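Local atomic coordinates of pectate lyase (PDB entry 1GXM), a protein that cleaves polygalacturonic acid (pectate) by anti-beta-elimination, this chain being the family 10 catalytic module of a longer enzyme. Residues A[39-42]-A[43-46]; A[68-72]-A[73-77]; A[90-93]-A[94-97]. All coordinates share one frame; numbering follows the deposited sequence.

Interaction 1 (A[39-42]-A[43-46])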
loop_
_atom_site.group_PDB
_atom_site.type_symbol
_atom_site.label_atom_id
_atom_site.label_comp_id
_atom_site.label_asym_id
_atom_site.label_seq_id
_atom_site.Cartn_x
_atom_site.Cartn_y
_atom_site.Cartn_z
ATOM N N VAL A 39 -18.745 -5.211 -16.330
ATOM C CA VAL A 39 -19.260 -4.742 -15.050
ATOM C C VAL A 39 -18.227 -3.824 -14.404
ATOM O O VAL A 39 -18.534 -2.689 -14.061
ATOM C CB VAL A 39 -19.630 -5.894 -14.102
ATOM C CG1 VAL A 39 -20.018 -5.383 -12.711
ATOM C CG2 VAL A 39 -20.773 -6.675 -14.686
ATOM N N VAL A 40 -16.999 -4.298 -14.278
ATOM C CA VAL A 40 -15.945 -3.463 -13.698
ATOM C C VAL A 40 -15.819 -2.151 -14.434
ATOM O O VAL A 40 -15.778 -1.088 -13.840
ATOM C CB VAL A 40 -14.600 -4.210 -13.684
ATOM C CG1 VAL A 40 -13.479 -3.305 -13.225
ATOM C CG2 VAL A 40 -14.718 -5.402 -12.793
ATOM N N LEU A 41 -15.773 -2.232 -15.750
ATOM C CA LEU A 41 -15.618 -1.060 -16.581
ATOM C C LEU A 41 -16.719 -0.031 -16.278
ATOM O O LEU A 41 -16.490 1.176 -16.230
ATOM C CB LEU A 41 -15.675 -1.469 -18.052
ATOM C CG LEU A 41 -15.637 -0.353 -19.077
ATOM C CD1 LEU A 41 -14.378 0.517 -18.972
ATOM C CD2 LEU A 41 -15.731 -0.978 -20.453
ATOM N N SER A 42 -17.925 -0.544 -16.091
ATOM C CA SER A 42 -19.116 0.285 -15.989
ATOM C C SER A 42 -19.195 1.089 -14.696
ATOM O O SER A 42 -20.013 1.993 -14.621
ATOM C CB SER A 42 -20.373 -0.561 -16.134
ATOM O OG SER A 42 -20.597 -1.340 -14.992
ATOM N N TYR A 43 -18.339 0.793 -13.719
ATOM C CA TYR A 43 -18.295 1.577 -12.481
ATOM C C TYR A 43 -17.169 2.594 -12.434
ATOM O O TYR A 43 -17.053 3.327 -11.475
ATOM C CB TYR A 43 -18.204 0.654 -11.258
ATOM C CG TYR A 43 -19.510 -0.025 -11.019
ATOM C CD1 TYR A 43 -20.507 0.603 -10.286
ATOM C CD2 TYR A 43 -19.783 -1.250 -11.585
ATOM C CE1 TYR A 43 -21.740 0.004 -10.097
ATOM C CE2 TYR A 43 -21.020 -1.851 -11.412
ATOM C CZ TYR A 43 -21.998 -1.209 -10.675
ATOM O OH TYR A 43 -23.243 -1.791 -10.505
ATOM N N GLN A 44 -16.343 2.655 -13.465
ATOM C CA GLN A 44 -15.312 3.665 -13.511
ATOM C C GLN A 44 -15.950 5.038 -13.515
ATOM O O GLN A 44 -16.891 5.310 -14.259
ATOM C CB GLN A 44 -14.431 3.485 -14.734
ATOM C CG GLN A 44 -13.145 4.258 -14.620
ATOM C CD GLN A 44 -12.218 4.054 -15.799
ATOM O OE1 GLN A 44 -12.654 3.618 -16.861
ATOM N NE2 GLN A 44 -10.933 4.340 -15.602
ATOM N N GLN A 45 -15.466 5.909 -12.666
ATOM C CA GLN A 45 -15.951 7.269 -12.584
ATOM C C GLN A 45 -15.392 8.076 -13.732
ATOM O O GLN A 45 -14.439 7.675 -14.398
ATOM C CB GLN A 45 -15.561 7.910 -11.250
ATOM C CG GLN A 45 -16.052 7.104 -10.041
ATOM C CD GLN A 45 -17.550 6.940 -10.009
ATOM O OE1 GLN A 45 -18.265 7.843 -9.590
ATOM N NE2 GLN A 45 -18.023 5.768 -10.393
ATOM N N ASN A 46 -15.989 9.236 -13.958
ATOM C CA ASN A 46 -15.562 10.119 -15.040
ATOM C C ASN A 46 -14.107 10.497 -14.915
ATOM O O ASN A 46 -13.389 10.639 -15.907
ATOM C CB ASN A 46 -16.440 11.372 -15.084
ATOM C CG ASN A 46 -17.881 11.061 -15.470
ATOM O OD1 ASN A 46 -18.132 10.184 -16.267
ATOM N ND2 ASN A 46 -18.813 11.761 -14.862
#
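The carbonyl oxygen of Val-39 has the ring of Tyr-43 at one approach and two groups of Ser-42 at others. Ser-42 OG donates to Val-39 O over 2.6 Å with only a small tilt from the carbonyl plane, while Ser-42 N adds a weak backbone bond to the same oxygen. The aromatic edge completes the set: Tyr-43 CD2 comes to 3.1 Å from Val-39 O, which lies close to the plane of the ring. Folding the hydroxyl between its own backbone N and carbonyl carbon (chi1 73°) brings Ser-42 OG back over the last turn and within 3.5 Å of Tyr-43 CD2. The OG is a relay as well, since it is also hydrogen-bonded to Gly-62 N in the following loop. This is the C-terminal part of helix 37-42, where bonds to the third residue back tighten the spiral as the chain leaves for the loop: Tyr-43 N reaches Val-40 O at 3.2 Å, and Gln-44 N reaches Leu-41 O at 3.1 Å, both standing well above the acceptor's carbonyl plane. Val-40 O receives a second donor, the indole NE1 of Trp-50. Alongside, Val-39 CG1 lies 3.9 Å from Tyr-43 CE2, the two side chains pointing the same way; the phenol OH bonds to Gly-60 O. Gln-45 NE2 donates to Tyr-43 O at 2.8 Å, that oxygen lying almost exactly in the amide plane. Gln-44, extended beyond CG, carries its NE2 to the carbonyl oxygens of Gly-48 and Ala-98, the latter on helix 93-109.

Interaction 2 (A[68-72]-A[73-77])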
loop_
_atom_site.group_PDB
_atom_site.type_symbol
_atom_site.label_atom_id
_atom_site.label_comp_id
_atom_site.label_asym_id
_atom_site.label_seq_id
_atom_site.Cartn_x
_atom_site.Cartn_y
_atom_site.Cartn_z
ATOM N N SER A 68 -15.489 11.056 -6.388
ATOM C CA SER A 68 -14.060 10.862 -6.247
ATOM C C SER A 68 -13.716 9.392 -6.425
ATOM O O SER A 68 -14.472 8.501 -6.053
ATOM C CB SER A 68 -13.575 11.329 -4.895
ATOM O OG SER A 68 -13.688 12.720 -4.796
ATOM N N GLY A 69 -12.582 9.158 -7.060
ATOM C CA GLY A 69 -11.976 7.848 -7.082
ATOM C C GLY A 69 -11.220 7.613 -5.797
ATOM O O GLY A 69 -10.924 8.535 -5.064
ATOM N N THR A 70 -10.912 6.361 -5.544
ATOM C CA THR A 70 -10.174 6.004 -4.364
ATOM C C THR A 70 -9.201 4.889 -4.627
ATOM O O THR A 70 -9.375 4.086 -5.530
ATOM C CB THR A 70 -11.134 5.653 -3.214
ATOM O OG1 THR A 70 -10.389 5.435 -2.007
ATOM C CG2 THR A 70 -11.889 4.386 -3.446
ATOM N N ILE A 71 -8.145 4.873 -3.818
ATOM C CA ILE A 71 -7.207 3.757 -3.781
ATOM C C ILE A 71 -7.330 2.970 -2.476
ATOM O O ILE A 71 -6.486 2.137 -2.161
ATOM C CB ILE A 71 -5.770 4.236 -4.008
ATOM C CG1 ILE A 71 -5.369 5.296 -3.007
ATOM C CG2 ILE A 71 -5.631 4.773 -5.419
ATOM C CD1 ILE A 71 -3.872 5.559 -2.972
ATOM N N ASP A 72 -8.397 3.206 -1.736
ATOM C CA ASP A 72 -8.661 2.411 -0.551
ATOM C C ASP A 72 -9.225 1.054 -0.934
ATOM O O ASP A 72 -9.898 0.902 -1.945
ATOM C CB ASP A 72 -9.607 3.131 0.366
ATOM C CG ASP A 72 -9.700 2.485 1.727
ATOM O OD1 ASP A 72 -8.724 1.838 2.190
ATOM O OD2 ASP A 72 -10.745 2.576 2.356
ATOM N N ASN A 73 -8.943 0.061 -0.101
ATOM C CA ASN A 73 -9.493 -1.283 -0.307
ATOM C C ASN A 73 -9.250 -1.811 -1.724
ATOM O O ASN A 73 -10.131 -2.443 -2.315
ATOM C CB ASN A 73 -10.974 -1.335 0.069
ATOM C CG ASN A 73 -11.455 -2.757 0.375
ATOM O OD1 ASN A 73 -10.651 -3.637 0.699
ATOM N ND2 ASN A 73 -12.769 -2.976 0.283
ATOM N N GLY A 74 -8.065 -1.524 -2.254
ATOM C CA GLY A 74 -7.632 -1.999 -3.561
ATOM C C GLY A 74 -8.302 -1.318 -4.728
ATOM O O GLY A 74 -8.064 -1.679 -5.873
ATOM N N ALA A 75 -9.153 -0.342 -4.467
ATOM C CA ALA A 75 -9.885 0.299 -5.541
ATOM C C ALA A 75 -8.937 1.031 -6.482
ATOM O O ALA A 75 -7.865 1.486 -6.088
ATOM C CB ALA A 75 -10.913 1.236 -5.007
ATOM N N THR A 76 -9.389 1.114 -7.732
ATOM C CA THR A 76 -8.729 1.766 -8.846
ATOM C C THR A 76 -7.524 0.965 -9.302
ATOM O O THR A 76 -7.443 0.549 -10.462
ATOM C CB THR A 76 -8.359 3.220 -8.544
ATOM O OG1 THR A 76 -9.560 3.948 -8.257
ATOM C CG2 THR A 76 -7.792 3.893 -9.803
ATOM N N ILE A 77 -6.599 0.722 -8.391
ATOM C CA ILE A 77 -5.374 0.025 -8.730
ATOM C C ILE A 77 -5.648 -1.407 -9.170
ATOM O O ILE A 77 -5.017 -1.891 -10.109
ATOM C CB ILE A 77 -4.326 0.119 -7.591
ATOM C CG1 ILE A 77 -4.849 -0.440 -6.266
ATOM C CG2 ILE A 77 -3.888 1.568 -7.458
ATOM C CD1 ILE A 77 -3.793 -0.521 -5.156
HETATM O O HOH W 1 -5.616 -0.335 -1.574
#
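The peptide carbonyls of Thr-70 and Asp-72 are each approached by a donor out of their plane, Thr-76 OG1 and Ala-75 N respectively. Above the plane of the Asp-72 carbonyl, 49° out of it, stands Ala-75 N, at 2.9 Å from Asp-72 O; Thr-76 OG1 is tilted less from the Thr-70 carbonyl and bonds to Thr-70 O at 2.7 Å. The hydroxyl is shared with Trp-50 N. Ala-75 CB lies 3.6 Å from Thr-70 CG2. Ile-71 CA points its hydrogen almost straight at Ala-75 O, 3.3 Å away, an oxygen that also accepts from Ile-77 N. Residues 72-75 form a beta turn whose central Asn-73 and Gly-74 both have positive phi, as in type I', and it carries the chain from strand 69-70 to helix 77-90. Before it, Thr-70 makes an ST turn: with OG1 anti to the backbone N (chi1 -174°), the hydroxyl accepts from Asp-72 N at 3.0 Å while also bonding to Gln-118 O. A water bridges the turn, donating to Ile-71 O and accepting from Gly-74 N. Asp-72 OD2 forms a salt bridge with Lys-52, and Asn-73 ND2 bonds to Asn-53.

Interaction 3 (A[90-93]-A[94-97])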
loop_
_atom_site.group_PDB
_atom_site.type_symbol
_atom_site.label_atom_id
_atom_site.label_comp_id
_atom_site.label_asym_id
_atom_site.label_seq_id
_atom_site.Cartn_x
_atom_site.Cartn_y
_atom_site.Cartn_z
ATOM N N GLY A 90 -7.806 -9.657 -25.021
ATOM C CA GLY A 90 -8.896 -9.608 -25.981
ATOM C C GLY A 90 -8.857 -8.489 -27.004
ATOM O O GLY A 90 -9.596 -8.527 -27.993
ATOM N N GLY A 91 -8.033 -7.480 -26.772
ATOM C CA GLY A 91 -7.820 -6.395 -27.715
ATOM C C GLY A 91 -8.921 -5.360 -27.839
ATOM O O GLY A 91 -8.876 -4.513 -28.724
ATOM N N ASN A 92 -9.891 -5.397 -26.938
ATOM C CA ASN A 92 -10.996 -4.444 -27.002
ATOM C C ASN A 92 -10.583 -3.092 -26.447
ATOM O O ASN A 92 -10.346 -2.962 -25.250
ATOM C CB ASN A 92 -12.189 -4.987 -26.241
ATOM C CG ASN A 92 -13.444 -4.204 -26.524
ATOM O OD1 ASN A 92 -13.385 -2.997 -26.806
ATOM N ND2 ASN A 92 -14.584 -4.874 -26.473
ATOM N N THR A 93 -10.482 -2.083 -27.309
ATOM C CA THR A 93 -9.931 -0.791 -26.911
ATOM C C THR A 93 -10.759 -0.017 -25.893
ATOM O O THR A 93 -10.252 0.954 -25.332
ATOM C CB THR A 93 -9.648 0.121 -28.107
ATOM O OG1 THR A 93 -10.836 0.272 -28.890
ATOM C CG2 THR A 93 -8.629 -0.501 -29.028
ATOM N N LYS A 94 -12.011 -0.411 -25.645
ATOM C CA LYS A 94 -12.767 0.248 -24.571
ATOM C C LYS A 94 -12.045 0.039 -23.230
ATOM O O LYS A 94 -12.080 0.886 -22.339
ATOM C CB LYS A 94 -14.222 -0.210 -24.504
ATOM C CG LYS A 94 -14.448 -1.601 -23.977
ATOM C CD LYS A 94 -15.901 -1.939 -24.099
ATOM C CE LYS A 94 -16.183 -3.313 -23.540
ATOM N NZ LYS A 94 -17.655 -3.671 -23.657
ATOM N N TYR A 95 -11.350 -1.076 -23.110
ATOM C CA TYR A 95 -10.599 -1.355 -21.878
ATOM C C TYR A 95 -9.296 -0.591 -21.837
ATOM O O TYR A 95 -8.892 -0.111 -20.786
ATOM C CB TYR A 95 -10.342 -2.849 -21.694
ATOM C CG TYR A 95 -11.602 -3.673 -21.695
ATOM C CD1 TYR A 95 -12.604 -3.468 -20.763
ATOM C CD2 TYR A 95 -11.785 -4.692 -22.631
ATOM C CE1 TYR A 95 -13.757 -4.244 -20.767
ATOM C CE2 TYR A 95 -12.937 -5.457 -22.649
ATOM C CZ TYR A 95 -13.923 -5.233 -21.728
ATOM O OH TYR A 95 -15.061 -6.007 -21.757
ATOM N N ARG A 96 -8.617 -0.491 -22.970
ATOM C CA ARG A 96 -7.457 0.386 -23.110
ATOM C C ARG A 96 -7.802 1.799 -22.673
ATOM O O ARG A 96 -7.049 2.442 -21.943
ATOM C CB ARG A 96 -6.973 0.406 -24.574
ATOM C CG ARG A 96 -5.838 1.389 -24.883
ATOM C CD ARG A 96 -5.441 1.425 -26.357
ATOM N NE ARG A 96 -4.264 2.267 -26.523
ATOM C CZ ARG A 96 -4.281 3.591 -26.675
ATOM N NH1 ARG A 96 -5.420 4.267 -26.755
ATOM N NH2 ARG A 96 -3.148 4.236 -26.775
ATOM N N ASP A 97 -8.942 2.290 -23.127
ATOM C CA ASP A 97 -9.361 3.649 -22.814
ATOM C C ASP A 97 -9.522 3.803 -21.307
ATOM O O ASP A 97 -9.166 4.817 -20.738
ATOM C CB ASP A 97 -10.670 3.976 -23.507
ATOM C CG ASP A 97 -10.528 4.065 -25.004
ATOM O OD1 ASP A 97 -9.395 4.214 -25.507
ATOM O OD2 ASP A 97 -11.521 3.983 -25.745
HETATM O O HOH W 2 -17.480 -4.155 -26.405
HETATM O O HOH W 3 -12.085 2.351 -27.829
#
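Asn-92 meets both Lys-94 and Tyr-95 as helix 93-109 begins. Its OD1 accepts from Lys-94 N at 3.2 Å with a nearly straight N-H (164°), the N-cap bond of the helix, and its backbone O accepts from Tyr-95 N at 3.0 Å. The amide is placed for this by a chi1 of -167°, which sets CG beside the carbonyl carbon and over the first helical turn. From the same residue, CB lies 3.6 Å from Tyr-95 CD2, with amide and ring planes 66° apart. Lys-94 threads between these groups: its CG is 3.3 Å from Asn-92 OD1 and rests 4.0 Å above the centre of the Tyr-95 ring. The next carbonyl, Thr-93 O, accepts from Asp-97 N, one turn further along, at 2.9 Å, and Arg-96 CB packs against that carbonyl while the guanidinium leads away to Asp-157 O.

Waters form the next shell. One accepts from both Asn-92 ND2 and Lys-94 NZ, joining the two ends of the crossing side chains; another links Thr-93 OG1 with Asp-97 OD2, to which it donates at 2.7 Å. Farther out, Asp-38 holds Lys-94 NZ in a salt bridge and also bonds to Tyr-95 OH, which fixes the extended lysine and the phenol against helix 37-42. Leu-83 and Val-86 of helix 77-90 touch the side chain of Tyr-95. The contact is thus the corner between two consecutive helices, where Gly-91, with positive phi, leaves helix 77-90. The Asn-92 cap satisfies Lys-94 N, a first-turn N-H that lacks an acceptor within the helix. OD1 and OD2 of Asp-97, by contrast, face another acceptor, Thr-93 O, and the water donating to OD2 probably eases this.

In the fold
From the N terminus, interaction 1 comes first, where the chain passes from helix 37-42 into a long loop. Interaction 2 follows in the turn between strand 69-70 and helix 77-90, and interaction 3 makes the corner between that helix and helix 93-109. Each is local and complete before the next opens, so none nests in or crosses another. In space interactions 1 and 3 meet directly: Leu-41 CD2 packs 3.8 Å from both Lys-94 CD and Tyr-95 CE1, joining helix 37-42 to the start of helix 93-109. Interaction 2 lies nearer the chain's centre, its centre about 12 Å from that of interaction 1, and Trp-50 bonds to residues of both.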